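Side-chain contacts in acetate kinase (Entamoeba histolytica, PDB 4H0O), which is a pyrophosphate-dependent acetate kinase of the ASKHA superfamily that probably interconverts acetate and acetyl phosphate: residues R44-V47 against P53-E56; Q163-Y168 against S226-M231; A346-D349 against G355-L358. All coordinates share one frame; numbering follows the deposited sequence.

Interaction 1: R44-V47 against P53-E56; sequences RVNV and PFIE
Arg44 lies over one face of the Phe54 ring, and it does so with the foot of its side chain. CB stands 3.8 Å from the ring centroid and only 16° off the ring normal, a CH-pi contact displaced toward the rim on the CE2-CZ side. The two backbones are joined at the same place. Arg44 N gives a hydrogen bond to Phe54 O (2.7 Å), and Phe54 N returns a longer one to Arg44 O (3.2 Å), which also receives a CA-H...O contact from Pro53 CA (3.2 Å). This is an antiparallel hydrogen-bonded pair. It joins the end of strand 36-44 to the start of strand 54-59, where strands 54-59 and 62-67 continue the antiparallel side of the N-terminal ribonuclease H-like sheet. Phe54 holds CG between its own N and carbonyl carbon (chi1 61°), which swings the ring back across the partner strand, with CD1 3.3 Å from Arg44 O. Beyond the strand end, the Asn46 and Phe54 side chains cross at about a right angle, the amide meeting the ring obliquely near CZ and CE1 with planes 62° apart. Arg44 CG, anti to the carbonyl carbon, meets Glu56 CB at 4.0 Å; bends at chi2 and chi3 then carry the guanidinium away from the partner segment. Its NE remains 5.3 Å from Glu56 OE1, too far for a salt bridge. The carboxylate of Glu56 instead bonds to His58 through OE2. Farther out, Lys65 of strand 62-67 touches Phe54 and Asn46, and Pro53 is hydrogen-bonded through its backbone to Thr68.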
# COMPACT_ATOMS: atom_id res chain seq x y z
N ARG B 44 29.88 19.62 21.42
CA ARG B 44 29.66 18.76 22.58
C ARG B 44 29.49 19.58 23.86
O ARG B 44 30.11 20.64 24.01
CB ARG B 44 30.82 17.77 22.74
CG ARG B 44 31.19 17.03 21.47
CD ARG B 44 29.94 16.65 20.68
NE ARG B 44 29.24 15.52 21.28
CZ ARG B 44 27.99 15.17 20.99
NH1 ARG B 44 27.30 15.87 20.10
NH2 ARG B 44 27.43 14.13 21.58
N VAL B 45 28.66 19.10 24.78
CA VAL B 45 28.44 19.81 26.03
C VAL B 45 28.54 18.86 27.23
O VAL B 45 28.00 17.75 27.22
CB VAL B 45 27.08 20.57 26.04
CG1 VAL B 45 25.92 19.62 25.89
CG2 VAL B 45 26.93 21.40 27.31
N ASN B 46 29.28 19.30 28.25
CA ASN B 46 29.31 18.60 29.53
C ASN B 46 28.39 19.33 30.51
O ASN B 46 28.52 20.54 30.72
CB ASN B 46 30.73 18.50 30.08
CG ASN B 46 31.63 17.60 29.25
OD1 ASN B 46 31.15 16.69 28.56
ND2 ASN B 46 32.93 17.82 29.33
N VAL B 47 27.46 18.59 31.10
CA VAL B 47 26.51 19.16 32.05
C VAL B 47 27.20 19.51 33.38
O VAL B 47 26.72 20.35 34.14
CB VAL B 47 25.29 18.21 32.25
CG1 VAL B 47 25.74 16.84 32.73
CG2 VAL B 47 24.26 18.80 33.19
N PRO B 53 31.08 24.90 24.69
CA PRO B 53 30.90 23.78 23.75
C PRO B 53 32.21 23.50 23.03
O PRO B 53 33.04 24.41 22.89
CB PRO B 53 29.86 24.32 22.77
CG PRO B 53 29.97 25.80 22.86
CD PRO B 53 30.30 26.08 24.29
N PHE B 54 32.41 22.26 22.58
CA PHE B 54 33.70 21.87 22.03
C PHE B 54 33.57 20.72 21.04
O PHE B 54 32.56 20.00 21.03
CB PHE B 54 34.65 21.45 23.16
CG PHE B 54 34.16 20.28 23.96
CD1 PHE B 54 33.24 20.45 24.98
CD2 PHE B 54 34.62 19.00 23.69
CE1 PHE B 54 32.79 19.38 25.72
CE2 PHE B 54 34.17 17.92 24.43
CZ PHE B 54 33.26 18.11 25.44
N ILE B 55 34.59 20.55 20.21
CA ILE B 55 34.71 19.35 19.39
C ILE B 55 35.51 18.32 20.18
O ILE B 55 36.60 18.61 20.66
CB ILE B 55 35.42 19.63 18.05
CG1 ILE B 55 34.72 20.78 17.32
CG2 ILE B 55 35.45 18.38 17.19
CD1 ILE B 55 35.35 21.13 15.99
N GLU B 56 34.96 17.12 20.32
CA GLU B 56 35.67 16.05 21.00
C GLU B 56 36.33 15.13 19.99
O GLU B 56 35.66 14.49 19.18
CB GLU B 56 34.72 15.25 21.90
CG GLU B 56 35.38 14.06 22.60
CD GLU B 56 34.54 13.52 23.75
OE1 GLU B 56 33.51 14.15 24.07
OE2 GLU B 56 34.92 12.48 24.32

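Interaction 2: Q163-Y168 against S226-M231; sequences QAERTY and SFDTSM
Glu165 brings its carboxylate obliquely to Phe227 CE2, with OE1 3.6 Å and CD 3.8 Å from that carbon. Carboxylate and ring planes are 55° apart. The shape of the glutamate explains it. CG is anti to the carbonyl carbon, at a chi1 of -35°, some 25° from the staggered value, and a second bend at chi2 folds the chain. In Phe227 CG is instead anti to the backbone N, and the ring meets the glutamate through CE2 and CD2. Asp228 also holds CG anti to N, which points its carboxylate at the helix. OD1 comes within 4.0 Å of Glu165 CB and 3.7 Å of Glu165 O, and it accepts a weak hydrogen bond from Thr229 N (2.9 Å) that helps to set the turn of the group. The acids crowd one another: Glu165 OE1 stands 4.1 Å from Asp228 OD2, and OE1 of Glu323 is close to both. Such clustering would probably tend to raise their proton affinity, in part offset by two lysines: Lys180 reaches Asp228 OD1, and Lys315 of the second subunit reaches OD2, but both are long, weak ion pairs. Lys311 of that subunit also packs on Glu165, placing the contact at the dimer interface. On the strand side, Phe227 and Asp228 both face Gly220, which makes a classic beta bulge in strand 225-229, outermost within this chain in the second ribonuclease H-like sheet, with the short helix 163-166 set against it.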
# COMPACT_ATOMS: atom_id res chain seq x y z
N GLN B 163 9.92 1.31 -15.16
CA GLN B 163 8.90 2.36 -15.23
C GLN B 163 7.57 1.94 -14.60
O GLN B 163 6.96 2.70 -13.85
CB GLN B 163 8.67 2.80 -16.68
CG GLN B 163 7.62 3.90 -16.83
CD GLN B 163 7.33 4.27 -18.27
OE1 GLN B 163 7.68 3.52 -19.19
NE2 GLN B 163 6.70 5.41 -18.48
N ALA B 164 7.12 0.72 -14.91
CA ALA B 164 5.85 0.22 -14.40
C ALA B 164 5.81 0.17 -12.87
O ALA B 164 4.75 0.30 -12.27
CB ALA B 164 5.56 -1.16 -14.98
N GLU B 165 6.98 -0.03 -12.26
CA GLU B 165 7.07 -0.14 -10.81
C GLU B 165 7.26 1.23 -10.15
O GLU B 165 7.03 1.39 -8.95
CB GLU B 165 8.23 -1.06 -10.42
CG GLU B 165 8.46 -2.22 -11.39
CD GLU B 165 7.51 -3.38 -11.15
OE1 GLU B 165 7.28 -3.73 -9.98
OE2 GLU B 165 6.98 -3.93 -12.14
N ARG B 166 7.70 2.21 -10.94
CA ARG B 166 7.91 3.57 -10.45
C ARG B 166 6.70 4.45 -10.69
O ARG B 166 6.63 5.59 -10.21
CB ARG B 166 9.12 4.22 -11.13
CG ARG B 166 10.47 3.60 -10.81
CD ARG B 166 11.60 4.37 -11.48
NE ARG B 166 11.75 5.72 -10.94
CZ ARG B 166 12.32 6.73 -11.58
NH1 ARG B 166 12.81 6.56 -12.80
NH2 ARG B 166 12.41 7.92 -11.00
N THR B 167 5.74 3.93 -11.45
CA THR B 167 4.61 4.72 -11.95
C THR B 167 3.32 4.55 -11.14
O THR B 167 2.84 3.43 -10.96
CB THR B 167 4.30 4.39 -13.42
OG1 THR B 167 5.46 4.63 -14.22
CG2 THR B 167 3.15 5.24 -13.94
N TYR B 168 2.77 5.67 -10.68
CA TYR B 168 1.46 5.65 -10.03
C TYR B 168 0.35 5.82 -11.06
O TYR B 168 0.51 6.55 -12.05
CB TYR B 168 1.39 6.75 -8.96
CG TYR B 168 2.29 6.50 -7.78
CD1 TYR B 168 1.99 5.50 -6.86
CD2 TYR B 168 3.44 7.26 -7.58
CE1 TYR B 168 2.81 5.26 -5.78
CE2 TYR B 168 4.26 7.03 -6.49
CZ TYR B 168 3.94 6.03 -5.59
OH TYR B 168 4.75 5.79 -4.51
N SER B 226 17.74 -3.80 -7.08
CA SER B 226 16.42 -3.39 -6.61
C SER B 226 15.39 -3.59 -7.72
O SER B 226 15.56 -3.08 -8.83
CB SER B 226 16.45 -1.91 -6.19
OG SER B 226 15.17 -1.47 -5.79
N PHE B 227 14.34 -4.35 -7.43
CA PHE B 227 13.25 -4.55 -8.37
C PHE B 227 12.09 -3.63 -8.00
O PHE B 227 11.54 -2.93 -8.85
CB PHE B 227 12.79 -6.02 -8.37
CG PHE B 227 11.78 -6.33 -9.44
CD1 PHE B 227 12.19 -6.75 -10.70
CD2 PHE B 227 10.42 -6.22 -9.19
CE1 PHE B 227 11.26 -7.04 -11.69
CE2 PHE B 227 9.48 -6.51 -10.17
CZ PHE B 227 9.90 -6.92 -11.42
N ASP B 228 11.72 -3.63 -6.72
CA ASP B 228 10.75 -2.66 -6.23
C ASP B 228 11.04 -2.34 -4.77
O ASP B 228 11.81 -3.04 -4.11
CB ASP B 228 9.32 -3.17 -6.39
CG ASP B 228 8.30 -2.04 -6.33
OD1 ASP B 228 8.69 -0.87 -6.50
OD2 ASP B 228 7.10 -2.33 -6.11
N THR B 229 10.42 -1.27 -4.27
CA THR B 229 10.68 -0.83 -2.91
C THR B 229 9.46 -0.16 -2.27
O THR B 229 8.50 0.19 -2.95
CB THR B 229 11.89 0.12 -2.85
OG1 THR B 229 12.30 0.29 -1.48
CG2 THR B 229 11.52 1.48 -3.44
N SER B 230 9.54 0.03 -0.96
CA SER B 230 8.38 0.40 -0.15
C SER B 230 8.04 1.89 -0.17
O SER B 230 6.87 2.26 -0.23
CB SER B 230 8.63 -0.05 1.29
OG SER B 230 7.41 -0.24 1.98
N MET B 231 9.06 2.74 -0.11
CA MET B 231 8.84 4.18 -0.18
C MET B 231 8.49 4.56 -1.62
O MET B 231 8.68 3.77 -2.54
CB MET B 231 10.06 4.96 0.32
CG MET B 231 10.27 4.90 1.83
SD MET B 231 11.75 5.78 2.41
CE MET B 231 11.51 5.73 4.19

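Interaction 3: A346-D349 against G355-L358; sequences AICD and GIEL
Ser379 OG is hydrogen-bonded to Glu357 N and, weakly, to Gly355 O, so it holds the backbone on both sides of Ile356, whose side chain packs against Cys348. A second serine, Ser378, bonds to Glu357 OE1 through its hydroxyl. Ile356 and Leu358 both point toward helix 341-350 while Glu357 between them points away, the alternation of an extended chain. Cys348 is the helix residue that meets both. Its CB touches Ile356 CG2 at 3.9 Å and Leu358 CD2 at 3.9 Å, and its SG lies against both methyls of Leu358, 3.8 Å from CD1 and 3.9 Å from CD2. SG is anti to the carbonyl carbon of Cys348 (chi1 -66°), which lays the sulphur against both leucine methyls, while CB touches the isoleucine and the leucine alike. In Ile356 the branch that touches is CG2, which lies anti to the backbone N and is 4.1 Å from Cys348 SG as well. Val383 of strand 382-385 touches both Cys348 and Ile356, so the pair sits in the layer where helix 341-350 and its following loop cover the C-terminal sheet. Across the two segments the contact consists of methyl and methylene carbons and one thiol sulphur, all near van der Waals distance. The attraction is therefore dispersive and hydrophobic, with little directional demand, and the directional restraint on the loop comes instead from polar bonds such as those to Ser379, Val381 and Met376.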
# COMPACT_ATOMS: atom_id res chain seq x y z
N ALA B 346 7.42 -11.95 15.23
CA ALA B 346 6.07 -11.65 14.78
C ALA B 346 5.94 -11.83 13.27
O ALA B 346 4.96 -12.39 12.78
CB ALA B 346 5.67 -10.24 15.20
N ILE B 347 6.94 -11.35 12.53
CA ILE B 347 6.94 -11.48 11.08
C ILE B 347 7.06 -12.94 10.64
O ILE B 347 6.28 -13.42 9.81
CB ILE B 347 8.07 -10.65 10.44
CG1 ILE B 347 7.80 -9.16 10.61
CG2 ILE B 347 8.21 -10.98 8.97
CD1 ILE B 347 6.42 -8.74 10.14
N CYS B 348 8.02 -13.66 11.21
CA CYS B 348 8.26 -15.05 10.82
C CYS B 348 7.08 -15.98 11.12
O CYS B 348 6.87 -16.97 10.42
CB CYS B 348 9.55 -15.58 11.45
SG CYS B 348 11.04 -14.74 10.85
N ASP B 349 6.31 -15.66 12.16
CA ASP B 349 5.12 -16.45 12.48
C ASP B 349 4.01 -16.22 11.45
O ASP B 349 3.25 -17.14 11.13
CB ASP B 349 4.62 -16.14 13.90
CG ASP B 349 5.40 -16.89 14.97
OD1 ASP B 349 6.19 -17.80 14.63
OD2 ASP B 349 5.22 -16.57 16.17
N GLY B 355 7.28 -21.55 4.57
CA GLY B 355 8.48 -22.34 4.76
C GLY B 355 9.57 -21.66 5.58
O GLY B 355 10.75 -21.75 5.25
N ILE B 356 9.16 -20.98 6.65
CA ILE B 356 10.12 -20.37 7.57
C ILE B 356 10.13 -21.08 8.92
O ILE B 356 9.16 -21.01 9.68
CB ILE B 356 9.86 -18.85 7.78
CG1 ILE B 356 10.25 -18.08 6.51
CG2 ILE B 356 10.67 -18.32 8.96
CD1 ILE B 356 10.08 -16.57 6.63
N GLU B 357 11.23 -21.78 9.20
CA GLU B 357 11.40 -22.49 10.46
C GLU B 357 12.46 -21.77 11.28
O GLU B 357 13.66 -21.95 11.06
CB GLU B 357 11.84 -23.93 10.18
CG GLU B 357 11.06 -24.59 9.04
CD GLU B 357 11.52 -26.00 8.73
OE1 GLU B 357 12.70 -26.32 9.00
OE2 GLU B 357 10.70 -26.79 8.22
N LEU B 358 12.01 -20.96 12.23
CA LEU B 358 12.90 -20.08 12.97
C LEU B 358 13.49 -20.75 14.21
O LEU B 358 12.77 -21.38 14.99
CB LEU B 358 12.14 -18.81 13.38
CG LEU B 358 12.97 -17.55 13.63
CD1 LEU B 358 13.61 -17.06 12.34
CD2 LEU B 358 12.12 -16.45 14.24

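From the N terminus, interaction 1 comes first and closes a short excursion: residues 45-53 form the loop between strands 36-44 and 54-59 of the N-terminal sheet. Interaction 2 follows and spans 57 residues, including strands 205-211 and 216-222, to bring helix 163-166 against strand 225-229, outermost in its sheet within this chain. Interaction 3 is again local and folds the chain after helix 341-350 back onto that helix. The three are in series, none nested or crossed. Interaction 1 lies on the opposite side of the chain's centre from the others, their centres 44 and 46 Å away. Interactions 2 and 3 belong to the surroundings of the second sheet, nearest atoms about 12 Å apart.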